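PDB 5DL7: porin from Acinetobacter baumannii AB307-0294, which probably forms a channel across the outer membrane for small solutes, as a calcium-binding beta-barrel of the OprD porin family. Local coordinates for residues A[21-26]-A[53-58]; A[70-75]-A[107-112]; A[321-326]-A[342-347]. One frame throughout, in Å; residues are numbered along the deposited sequence.

In the fold
From the N terminus, strand 22-36 runs out and strand 46-58 returns beside it. Interaction 1 (21-26 with 53-58) closes this hairpin at its open end. Strand 66-79 follows and bonds to strand 46-58, with Phe55 N facing Ala74 O and Gly57 N facing Val72 O. Interaction 2 (70-75 with 107-112) adds strand 105-117 across a long connection, so four neighbouring strands are joined in order. Interaction 3 (321-326 with 342-347) comes much later, pairs strand 318-327 with strand 341-353 across a short connection, and lies across the chain's centre from interaction 2, their centres about 35 Å apart. The three contacts follow in series, without nesting or crossing. Strand 406-418 pairs with strand 22-36 and closes the barrel.

Interaction 1 of 3, residues A[21-26]-A[53-58]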
loop_
_atom_site.group_PDB
_atom_site.type_symbol
_atom_site.label_atom_id
_atom_site.label_comp_id
_atom_site.label_asym_id
_atom_site.label_seq_id
_atom_site.Cartn_x
_atom_site.Cartn_y
_atom_site.Cartn_z
ATOM N N SER A 21 18.114 -17.204 -11.679
ATOM C CA SER A 21 17.637 -16.893 -10.281
ATOM C C SER A 21 18.056 -15.558 -9.780
ATOM O O SER A 21 18.999 -14.991 -10.214
ATOM C CB SER A 21 18.137 -17.868 -9.310
ATOM O OG SER A 21 17.942 -19.135 -9.803
ATOM N N LYS A 22 17.359 -15.065 -8.784
ATOM C CA LYS A 22 17.509 -13.809 -8.247
ATOM C C LYS A 22 17.291 -14.028 -6.697
ATOM O O LYS A 22 16.414 -14.840 -6.305
ATOM C CB LYS A 22 16.349 -13.093 -8.816
ATOM C CG LYS A 22 16.213 -11.648 -8.611
ATOM C CD LYS A 22 15.611 -11.080 -9.901
ATOM C CE LYS A 22 14.531 -10.081 -9.516
ATOM N NZ LYS A 22 15.021 -9.030 -8.584
ATOM N N ALA A 23 17.967 -13.269 -5.841
ATOM C CA ALA A 23 17.737 -13.413 -4.400
ATOM C C ALA A 23 18.218 -12.145 -3.762
ATOM O O ALA A 23 19.153 -11.463 -4.281
ATOM C CB ALA A 23 18.415 -14.677 -3.877
ATOM N N GLU A 24 17.523 -11.742 -2.718
ATOM C CA GLU A 24 17.877 -10.519 -1.956
ATOM C C GLU A 24 17.603 -10.776 -0.492
ATOM O O GLU A 24 16.602 -11.406 -0.181
ATOM C CB GLU A 24 16.933 -9.361 -2.289
ATOM C CG GLU A 24 17.130 -8.951 -3.709
ATOM C CD GLU A 24 16.604 -7.559 -4.018
ATOM O OE1 GLU A 24 15.552 -7.238 -3.394
ATOM O OE2 GLU A 24 17.287 -6.827 -4.834
ATOM N N LEU A 25 18.406 -10.177 0.353
ATOM C CA LEU A 25 18.218 -10.211 1.845
ATOM C C LEU A 25 18.162 -8.782 2.386
ATOM O O LEU A 25 19.062 -8.039 2.211
ATOM C CB LEU A 25 19.243 -10.992 2.528
ATOM C CG LEU A 25 19.187 -11.049 4.084
ATOM C CD1 LEU A 25 18.081 -11.965 4.494
ATOM C CD2 LEU A 25 20.482 -11.595 4.663
ATOM N N THR A 26 17.044 -8.443 3.000
ATOM C CA THR A 26 16.769 -7.049 3.476
ATOM C C THR A 26 16.689 -7.059 4.974
ATOM O O THR A 26 16.049 -7.956 5.555
ATOM C CB THR A 26 15.413 -6.555 2.917
ATOM O OG1 THR A 26 15.650 -6.547 1.505
ATOM C CG2 THR A 26 15.188 -5.111 3.379
ATOM N N LEU A 53 14.109 -9.157 9.269
ATOM C CA LEU A 53 14.825 -9.778 8.125
ATOM C C LEU A 53 13.865 -10.340 7.149
ATOM O O LEU A 53 12.894 -11.018 7.492
ATOM C CB LEU A 53 15.721 -11.003 8.600
ATOM C CG LEU A 53 16.773 -10.594 9.490
ATOM C CD1 LEU A 53 17.349 -11.895 10.112
ATOM C CD2 LEU A 53 17.962 -9.807 8.830
ATOM N N ILE A 54 14.116 -10.070 5.859
ATOM C CA ILE A 54 13.346 -10.646 4.842
ATOM C C ILE A 54 14.244 -11.197 3.700
ATOM O O ILE A 54 15.097 -10.434 3.142
ATOM C CB ILE A 54 12.455 -9.573 4.184
ATOM C CG1 ILE A 54 11.539 -8.934 5.222
ATOM C CG2 ILE A 54 11.532 -10.135 3.096
ATOM C CD1 ILE A 54 11.566 -7.457 5.276
ATOM N N PHE A 55 14.013 -12.477 3.316
ATOM C CA PHE A 55 14.721 -13.124 2.239
ATOM C C PHE A 55 13.709 -13.316 1.114
ATOM O O PHE A 55 12.645 -13.940 1.342
ATOM C CB PHE A 55 15.343 -14.464 2.600
ATOM C CG PHE A 55 15.912 -15.141 1.435
ATOM C CD1 PHE A 55 17.144 -14.719 0.923
ATOM C CD2 PHE A 55 15.256 -16.086 0.832
ATOM C CE1 PHE A 55 17.672 -15.369 -0.228
ATOM C CE2 PHE A 55 15.727 -16.704 -0.316
ATOM C CZ PHE A 55 16.929 -16.383 -0.816
ATOM N N LYS A 56 14.024 -12.882 -0.116
ATOM C CA LYS A 56 13.129 -13.065 -1.282
ATOM C C LYS A 56 13.891 -13.659 -2.362
ATOM O O LYS A 56 14.923 -13.112 -2.786
ATOM C CB LYS A 56 12.526 -11.666 -1.658
ATOM C CG LYS A 56 11.646 -11.761 -2.875
ATOM C CD LYS A 56 10.908 -10.469 -3.179
ATOM C CE LYS A 56 10.115 -10.733 -4.447
ATOM N NZ LYS A 56 8.902 -9.839 -4.426
ATOM N N GLY A 57 13.530 -14.863 -2.771
ATOM C CA GLY A 57 14.286 -15.671 -3.710
ATOM C C GLY A 57 13.310 -15.971 -4.896
ATOM O O GLY A 57 12.157 -16.311 -4.653
ATOM N N GLN A 58 13.763 -15.862 -6.159
ATOM C CA GLN A 58 12.931 -16.206 -7.308
ATOM C C GLN A 58 13.767 -16.956 -8.278
ATOM O O GLN A 58 14.714 -16.342 -8.727
ATOM C CB GLN A 58 12.309 -14.861 -7.907
ATOM C CG GLN A 58 11.676 -13.936 -6.951
ATOM C CD GLN A 58 11.269 -12.600 -7.532
ATOM O OE1 GLN A 58 11.591 -11.554 -7.016
ATOM N NE2 GLN A 58 10.456 -12.632 -8.515
HETATM O O HOH W 1 14.489 -8.809 0.574
#
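The contact belongs to the first beta hairpin of the barrel, where Lys22 to Thr26 on strand 22-36 pair with Ile54 to Gln58 on strand 46-58. The strands are antiparallel, with their axes 4.7 Å apart. Three hydrogen-bonded pairs, Lys22 with Gln58, Glu24 with Lys56 and Thr26 with Ile54, each make two backbone bonds. The bond from Gln58 N to Lys22 O is 2.8 Å. Between them sit two non-hydrogen-bonded pairs, Ala23 with Gly57 and Leu25 with Phe55.

Phe55 dominates the face that holds Ala23 and Leu25. Its CG is anti to the backbone N (chi1 173°), which leans the ring forward along its own strand, over Gly57. Phe55 CE1 reaches Ala23 CB at 3.8 Å. The other end of the side chain is met by leucine, with Leu25 CD1 4.2 Å from Phe55 CB. Gly57 has no side chain, and the phenyl group lies close over its backbone.

The opposite face is more polar. Lys22 and Gln58 run side by side and point the same way, with Lys22 CE 4.1 Å from Gln58 OE1. Further along, a water bridges the strands. It lies 2.7 Å from Thr26 OG1 and donates to Ile54 O at 3.1 Å. Thr26 OG1 is also hydrogen-bonded to Thr416 OG1 on the last strand. Ala23 and Leu25 bond through their backbones to Phe419 and Phe417. The N-terminal strand is thus held between its hairpin partner and the C-terminal strand, the closure typical of a porin beta-barrel.

Interaction 2 of 3, residues A[70-75]-A[107-112]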
loop_
_atom_site.group_PDB
_atom_site.type_symbol
_atom_site.label_atom_id
_atom_site.label_comp_id
_atom_site.label_asym_id
_atom_site.label_seq_id
_atom_site.Cartn_x
_atom_site.Cartn_y
_atom_site.Cartn_z
ATOM N N VAL A 70 10.454 -22.020 -8.627
ATOM C CA VAL A 70 9.969 -21.823 -7.239
ATOM C C VAL A 70 10.388 -20.458 -6.758
ATOM O O VAL A 70 11.477 -19.991 -7.101
ATOM C CB VAL A 70 10.451 -22.987 -6.393
ATOM C CG1 VAL A 70 11.951 -23.138 -6.434
ATOM C CG2 VAL A 70 10.081 -22.738 -4.932
ATOM N N ASP A 71 9.594 -19.798 -5.961
ATOM C CA ASP A 71 9.959 -18.511 -5.378
ATOM C C ASP A 71 9.675 -18.735 -3.797
ATOM O O ASP A 71 8.897 -19.559 -3.377
ATOM C CB ASP A 71 9.092 -17.348 -5.729
ATOM C CG ASP A 71 9.067 -16.966 -7.299
ATOM O OD1 ASP A 71 10.087 -17.302 -7.910
ATOM O OD2 ASP A 71 8.001 -16.392 -7.845
ATOM N N VAL A 72 10.379 -17.999 -2.992
ATOM C CA VAL A 72 10.270 -18.120 -1.563
ATOM C C VAL A 72 10.339 -16.705 -0.956
ATOM O O VAL A 72 11.111 -15.810 -1.433
ATOM C CB VAL A 72 11.237 -19.047 -1.028
ATOM C CG1 VAL A 72 12.606 -18.536 -1.230
ATOM C CG2 VAL A 72 11.151 -19.258 0.511
ATOM N N LEU A 73 9.567 -16.465 0.124
ATOM C CA LEU A 73 9.670 -15.205 0.849
ATOM C C LEU A 73 9.812 -15.673 2.374
ATOM O O LEU A 73 8.857 -16.198 2.851
ATOM C CB LEU A 73 8.484 -14.439 0.652
ATOM C CG LEU A 73 8.365 -13.079 1.289
ATOM C CD1 LEU A 73 9.451 -12.085 0.785
ATOM C CD2 LEU A 73 6.969 -12.566 1.175
ATOM N N ALA A 74 10.814 -15.326 3.063
ATOM C CA ALA A 74 11.016 -15.705 4.496
ATOM C C ALA A 74 11.190 -14.435 5.308
ATOM O O ALA A 74 11.954 -13.543 4.907
ATOM C CB ALA A 74 12.170 -16.586 4.611
ATOM N N MET A 75 10.508 -14.331 6.491
ATOM C CA MET A 75 10.325 -13.085 7.332
ATOM C C MET A 75 10.558 -13.451 8.762
ATOM O O MET A 75 10.084 -14.492 9.199
ATOM C CB MET A 75 9.010 -12.525 7.146
ATOM C CG MET A 75 8.699 -12.062 5.732
ATOM S SD MET A 75 7.023 -11.941 5.237
ATOM C CE MET A 75 6.718 -13.732 4.822
ATOM N N GLY A 107 7.708 -15.023 12.981
ATOM C CA GLY A 107 8.406 -15.539 11.807
ATOM C C GLY A 107 7.422 -16.163 10.832
ATOM O O GLY A 107 6.382 -16.609 11.312
ATOM N N LYS A 108 7.667 -16.182 9.480
ATOM C CA LYS A 108 6.696 -16.750 8.573
ATOM C C LYS A 108 7.324 -16.933 7.194
ATOM O O LYS A 108 8.402 -16.279 6.895
ATOM C CB LYS A 108 5.399 -15.996 8.400
ATOM C CG LYS A 108 5.552 -14.469 8.417
ATOM C CD LYS A 108 4.332 -13.708 8.136
ATOM C CE LYS A 108 4.490 -12.252 8.445
ATOM N NZ LYS A 108 3.290 -11.460 8.183
ATOM N N ILE A 109 6.912 -17.943 6.516
ATOM C CA ILE A 109 7.563 -18.292 5.244
ATOM C C ILE A 109 6.465 -18.445 4.194
ATOM O O ILE A 109 5.440 -19.135 4.462
ATOM C CB ILE A 109 8.525 -19.445 5.284
ATOM C CG1 ILE A 109 9.057 -19.788 3.865
ATOM C CG2 ILE A 109 7.883 -20.747 5.744
ATOM C CD1 ILE A 109 10.270 -20.654 3.922
ATOM N N GLY A 110 6.605 -17.845 3.003
ATOM C CA GLY A 110 5.782 -18.111 1.833
ATOM C C GLY A 110 6.470 -18.756 0.686
ATOM O O GLY A 110 7.612 -18.510 0.479
ATOM N N ILE A 111 5.887 -19.761 0.129
ATOM C CA ILE A 111 6.505 -20.505 -0.990
ATOM C C ILE A 111 5.544 -20.476 -2.195
ATOM O O ILE A 111 4.341 -20.562 -2.006
ATOM C CB ILE A 111 6.580 -21.970 -0.648
ATOM C CG1 ILE A 111 7.143 -22.142 0.767
ATOM C CG2 ILE A 111 7.354 -22.684 -1.679
ATOM C CD1 ILE A 111 8.634 -22.225 0.809
ATOM N N THR A 112 6.078 -20.463 -3.432
ATOM C CA THR A 112 5.244 -20.405 -4.631
ATOM C C THR A 112 5.837 -21.322 -5.657
ATOM O O THR A 112 7.067 -21.383 -5.811
ATOM C CB THR A 112 5.261 -19.008 -5.301
ATOM O OG1 THR A 112 5.238 -17.972 -4.350
ATOM C CG2 THR A 112 4.063 -18.828 -6.252
#
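Asp71 to Met75 and Lys108 to Thr112 pair as antiparallel strands, their axes 4.6 Å apart and their directions 173° apart. Six backbone hydrogen bonds join Asp71 with Thr112, Leu73 with Gly110 and Met75 with Lys108. The bond from Gly110 N to Leu73 O is 2.8 Å.

On one face, Val72 CG2 is the meeting point of two isoleucines. Ile109 CD1 comes to 3.8 Å from Val72 CG2, and Ile111 CD1 to 3.9 Å from the same methyl. Ile109 CG1 is anti to its backbone N (chi1 175°), which turns its tip toward the valine.

On the other face, Met75 crosses the stem of Lys108 at a slant. Met75 CE touches Lys108 CG at 3.9 Å, and Met75 SD lies 4.1 Å from Lys108 CE. The lysine chain is extended beyond CG and carries NZ to the carbonyl oxygens of Arg172 and Ser174. Phe142 and Pro143, from a loop, also pack on Met75. Near the far end, Asp71 OD1 makes a salt bridge with Lys114. The face of Val72, Ile109 and Ile111 is probably the outer one and the loop-covered face of Met75 and Lys108 the inner one, as in a porin barrel wall.

Interaction 3 of 3, residues A[321-326]-A[342-347]; sequences SIRYEY and RFMTRY. With C8E ((hydroxyethyloxy)tri(ethyloxy)octane), chain F; C8E ((hydroxyethyloxy)tri(ethyloxy)octane), chain H; C8E ((hydroxyethyloxy)tri(ethyloxy)octane), chain I.
Arg323 CG is anti to the backbone N (chi1 -177°). Met344 CG is likewise anti to its backbone N (chi1 -169°), which lays CG over one face of the Arg323 guanidinium. Met344 CG lies 3.7 Å from Arg323 NE, the two side chains crossing at about a right angle. Glu325 grips the guanidinium side-on. Arg323 NE bonds Glu325 OE2 at 2.8 Å in a salt bridge, and Arg323 NH2 bonds Glu325 OE1 at 3.0 Å.

Arg346 points the same way as Arg323, with their guanidinium planes 87° apart. The like charges approach to 3.7 Å between Arg323 NH1 and Arg346 NH1. One water accepts from both nitrogens, and salt bridges from Arg346 to Asp306 and Glu369 probably offset the repulsion.

The face of Tyr324, Tyr326 and Phe343, opposite that of Arg323 and Arg346, is aromatic and coated with detergent. Tyr324 CD2 meets the edge of the Phe343 ring, 4.2 Å from Phe343 CE2. C8E of chain I puts O9 over the centre of the Tyr324 ring. C8E of chain F puts C8 over Phe343, 3.7 Å from Phe343 CD2, and runs on across a face of Tyr326. C1 of the chain H C8E lies 3.4 Å from Thr345 OG1, which is hydrogen-bonded to Glu369 O.

Six backbone bonds join the antiparallel strands. Strand 278-288 flanks strand 318-327 on its other edge, and strand 363-375 flanks strand 341-353.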
loop_
_atom_site.group_PDB
_atom_site.type_symbol
_atom_site.label_atom_id
_atom_site.label_comp_id
_atom_site.label_asym_id
_atom_site.label_seq_id
_atom_site.Cartn_x
_atom_site.Cartn_y
_atom_site.Cartn_z
ATOM N N SER A 321 -5.210 18.359 -2.967
ATOM C CA SER A 321 -3.840 18.238 -2.434
ATOM C C SER A 321 -2.800 18.929 -3.340
ATOM O O SER A 321 -3.041 19.232 -4.506
ATOM C CB SER A 321 -3.422 16.746 -2.288
ATOM O OG SER A 321 -3.161 16.241 -3.617
ATOM N N ILE A 322 -1.715 19.162 -2.738
ATOM C CA ILE A 322 -0.561 19.785 -3.455
ATOM C C ILE A 322 0.693 19.109 -2.912
ATOM O O ILE A 322 0.763 18.718 -1.769
ATOM C CB ILE A 322 -0.527 21.256 -3.276
ATOM C CG1 ILE A 322 0.604 21.882 -4.130
ATOM C CG2 ILE A 322 -0.405 21.706 -1.811
ATOM C CD1 ILE A 322 0.522 23.390 -4.215
ATOM N N ARG A 323 1.714 18.904 -3.760
ATOM C CA ARG A 323 2.905 18.162 -3.436
ATOM C C ARG A 323 4.067 18.761 -4.090
ATOM O O ARG A 323 3.988 19.227 -5.218
ATOM C CB ARG A 323 2.709 16.747 -3.994
ATOM C CG ARG A 323 3.795 15.813 -3.690
ATOM C CD ARG A 323 3.502 14.545 -4.539
ATOM N NE ARG A 323 4.691 13.587 -4.509
ATOM C CZ ARG A 323 4.685 12.327 -3.960
ATOM N NH1 ARG A 323 3.573 11.779 -3.426
ATOM N NH2 ARG A 323 5.769 11.581 -3.982
ATOM N N TYR A 324 5.169 18.757 -3.380
ATOM C CA TYR A 324 6.478 19.242 -3.856
ATOM C C TYR A 324 7.522 18.226 -3.562
ATOM O O TYR A 324 7.598 17.696 -2.503
ATOM C CB TYR A 324 6.882 20.583 -3.203
ATOM C CG TYR A 324 8.280 20.961 -3.638
ATOM C CD1 TYR A 324 8.595 21.371 -4.914
ATOM C CD2 TYR A 324 9.358 20.763 -2.806
ATOM C CE1 TYR A 324 9.923 21.656 -5.313
ATOM C CE2 TYR A 324 10.637 21.019 -3.191
ATOM C CZ TYR A 324 10.925 21.484 -4.447
ATOM O OH TYR A 324 12.284 21.689 -4.728
ATOM N N GLU A 325 8.342 17.903 -4.552
ATOM C CA GLU A 325 9.475 16.998 -4.366
ATOM C C GLU A 325 10.733 17.509 -5.116
ATOM O O GLU A 325 10.627 18.096 -6.161
ATOM C CB GLU A 325 9.236 15.463 -4.739
ATOM C CG GLU A 325 8.608 15.273 -5.932
ATOM C CD GLU A 325 7.545 14.045 -5.895
ATOM O OE1 GLU A 325 7.960 12.934 -5.427
ATOM O OE2 GLU A 325 6.456 14.247 -6.564
ATOM N N TYR A 326 11.810 17.100 -4.523
ATOM C CA TYR A 326 13.174 17.349 -5.145
ATOM C C TYR A 326 14.015 16.121 -5.013
ATOM O O TYR A 326 14.089 15.411 -3.970
ATOM C CB TYR A 326 13.864 18.579 -4.449
ATOM C CG TYR A 326 15.096 18.985 -5.234
ATOM C CD1 TYR A 326 14.921 19.657 -6.442
ATOM C CD2 TYR A 326 16.355 18.778 -4.741
ATOM C CE1 TYR A 326 16.048 20.039 -7.177
ATOM C CE2 TYR A 326 17.507 19.210 -5.423
ATOM C CZ TYR A 326 17.300 19.804 -6.664
ATOM O OH TYR A 326 18.358 20.288 -7.467
ATOM N N ARG A 342 16.337 12.494 -1.394
ATOM C CA ARG A 342 15.032 12.899 -1.906
ATOM C C ARG A 342 14.219 13.542 -0.783
ATOM O O ARG A 342 14.294 13.079 0.364
ATOM C CB ARG A 342 14.175 11.750 -2.471
ATOM C CG ARG A 342 14.779 11.209 -3.752
ATOM C CD ARG A 342 13.920 10.047 -4.346
ATOM N NE ARG A 342 14.433 9.922 -5.732
ATOM C CZ ARG A 342 13.784 9.288 -6.637
ATOM N NH1 ARG A 342 14.259 9.252 -7.891
ATOM N NH2 ARG A 342 12.701 8.606 -6.236
ATOM N N PHE A 343 13.572 14.620 -1.118
ATOM C CA PHE A 343 12.660 15.327 -0.207
ATOM C C PHE A 343 11.310 15.398 -0.863
ATOM O O PHE A 343 11.180 15.683 -2.030
ATOM C CB PHE A 343 13.185 16.749 0.071
ATOM C CG PHE A 343 12.220 17.616 0.809
ATOM C CD1 PHE A 343 12.053 17.454 2.170
ATOM C CD2 PHE A 343 11.506 18.555 0.174
ATOM C CE1 PHE A 343 11.159 18.263 2.920
ATOM C CE2 PHE A 343 10.645 19.369 0.905
ATOM C CZ PHE A 343 10.492 19.201 2.258
ATOM N N MET A 344 10.252 15.209 -0.048
ATOM C CA MET A 344 8.893 15.453 -0.424
ATOM C C MET A 344 8.182 16.097 0.756
ATOM O O MET A 344 8.327 15.776 1.866
ATOM C CB MET A 344 8.105 14.186 -0.923
ATOM C CG MET A 344 6.793 14.427 -1.565
ATOM S SD MET A 344 5.592 14.291 -0.211
ATOM C CE MET A 344 5.511 12.385 0.244
ATOM N N THR A 345 7.313 16.953 0.384
ATOM C CA THR A 345 6.206 17.508 1.290
ATOM C C THR A 345 4.910 17.626 0.510
ATOM O O THR A 345 4.868 17.891 -0.647
ATOM C CB THR A 345 6.573 18.876 1.962
ATOM O OG1 THR A 345 5.619 19.354 2.894
ATOM C CG2 THR A 345 6.837 20.008 0.931
ATOM N N ARG A 346 3.783 17.432 1.208
ATOM C CA ARG A 346 2.496 17.436 0.627
ATOM C C ARG A 346 1.432 17.756 1.603
ATOM O O ARG A 346 1.700 17.579 2.836
ATOM C CB ARG A 346 2.240 16.085 0.013
ATOM C CG ARG A 346 2.244 14.923 0.950
ATOM C CD ARG A 346 1.959 13.610 0.142
ATOM N NE ARG A 346 2.063 12.454 1.033
ATOM C CZ ARG A 346 1.724 11.239 0.680
ATOM N NH1 ARG A 346 1.349 10.898 -0.592
ATOM N NH2 ARG A 346 1.916 10.255 1.592
ATOM N N TYR A 347 0.350 18.338 1.175
ATOM C CA TYR A 347 -0.754 18.696 2.039
ATOM C C TYR A 347 -2.017 18.143 1.314
ATOM O O TYR A 347 -2.182 18.375 0.116
ATOM C CB TYR A 347 -0.858 20.165 2.172
ATOM C CG TYR A 347 -2.118 20.623 2.940
ATOM C CD1 TYR A 347 -2.235 20.485 4.359
ATOM C CD2 TYR A 347 -3.224 21.215 2.271
ATOM C CE1 TYR A 347 -3.389 20.908 5.036
ATOM C CE2 TYR A 347 -4.358 21.650 2.968
ATOM C CZ TYR A 347 -4.456 21.467 4.310
ATOM O OH TYR A 347 -5.561 21.888 4.981
HETATM C C1 C8E F . 20.718 17.969 3.858
HETATM C C2 C8E F . 19.621 18.739 3.123
HETATM C C3 C8E F . 18.173 18.336 3.503
HETATM C C4 C8E F . 17.218 19.294 2.778
HETATM C C5 C8E F . 15.736 19.092 2.975
HETATM C C6 C8E F . 14.877 20.249 2.599
HETATM C C7 C8E F . 14.791 20.359 1.142
HETATM C C8 C8E F . 13.837 21.375 0.797
HETATM O O9 C8E F . 14.259 21.101 -0.516
HETATM C C10 C8E F . 14.115 21.678 -1.799
HETATM C C11 C8E F . 15.546 21.775 -2.152
HETATM O O12 C8E F . 15.958 22.218 -3.471
HETATM C C13 C8E F . 16.558 23.564 -3.619
HETATM C C14 C8E F . 17.509 23.671 -4.820
HETATM O O15 C8E F . 17.134 24.639 -5.867
HETATM C C16 C8E F . 17.807 24.430 -7.131
HETATM C C17 C8E F . 17.215 25.280 -8.290
HETATM O O18 C8E F . 16.488 24.717 -9.413
HETATM C C19 C8E F . 17.159 23.721 -10.253
HETATM C C20 C8E F . 17.857 22.623 -9.414
HETATM O O21 C8E F . 17.982 21.261 -9.828
HETATM C C1 C8E H . 3.158 21.293 1.540
HETATM C C2 C8E H . 3.087 21.396 0.078
HETATM C C3 C8E H . 3.966 22.500 -0.371
HETATM C C4 C8E H . 3.659 22.850 -1.789
HETATM C C5 C8E H . 4.659 23.644 -2.546
HETATM C C6 C8E H . 4.204 24.667 -3.569
HETATM C C7 C8E H . 5.191 24.800 -4.739
HETATM C C8 C8E H . 5.191 26.078 -5.632
HETATM O O9 C8E H . 6.280 25.883 -6.581
HETATM C C10 C8E H . 6.715 26.884 -7.513
HETATM C C11 C8E H . 8.230 26.736 -7.790
HETATM O O12 C8E H . 8.682 25.349 -7.790
HETATM C C13 C8E H . 10.055 25.108 -8.157
HETATM C C14 C8E H . 10.270 25.257 -9.666
HETATM O O15 C8E H . 11.637 25.041 -9.993
HETATM C C16 C8E H . 12.277 26.107 -10.766
HETATM C C1 C8E I . 6.048 32.085 -6.100
HETATM C C2 C8E I . 5.979 30.707 -5.491
HETATM C C3 C8E I . 6.081 30.832 -3.977
HETATM C C4 C8E I . 5.748 29.528 -3.267
HETATM C C5 C8E I . 6.981 28.972 -2.578
HETATM C C6 C8E I . 7.037 27.537 -2.266
HETATM C C7 C8E I . 8.368 26.956 -2.589
HETATM C C8 C8E I . 8.404 25.460 -2.319
HETATM O O9 C8E I . 9.237 24.949 -3.383
HETATM C C10 C8E I . 10.599 25.205 -3.069
HETATM C C11 C8E I . 11.379 25.113 -4.305
HETATM O O12 C8E I . 12.800 25.483 -4.254
HETATM C C13 C8E I . 12.997 25.790 -5.713
HETATM C C14 C8E I . 14.333 26.154 -6.362
HETATM O O15 C8E I . 14.135 27.088 -7.536
HETATM O O HOH W 2 0.740 12.547 -3.077
#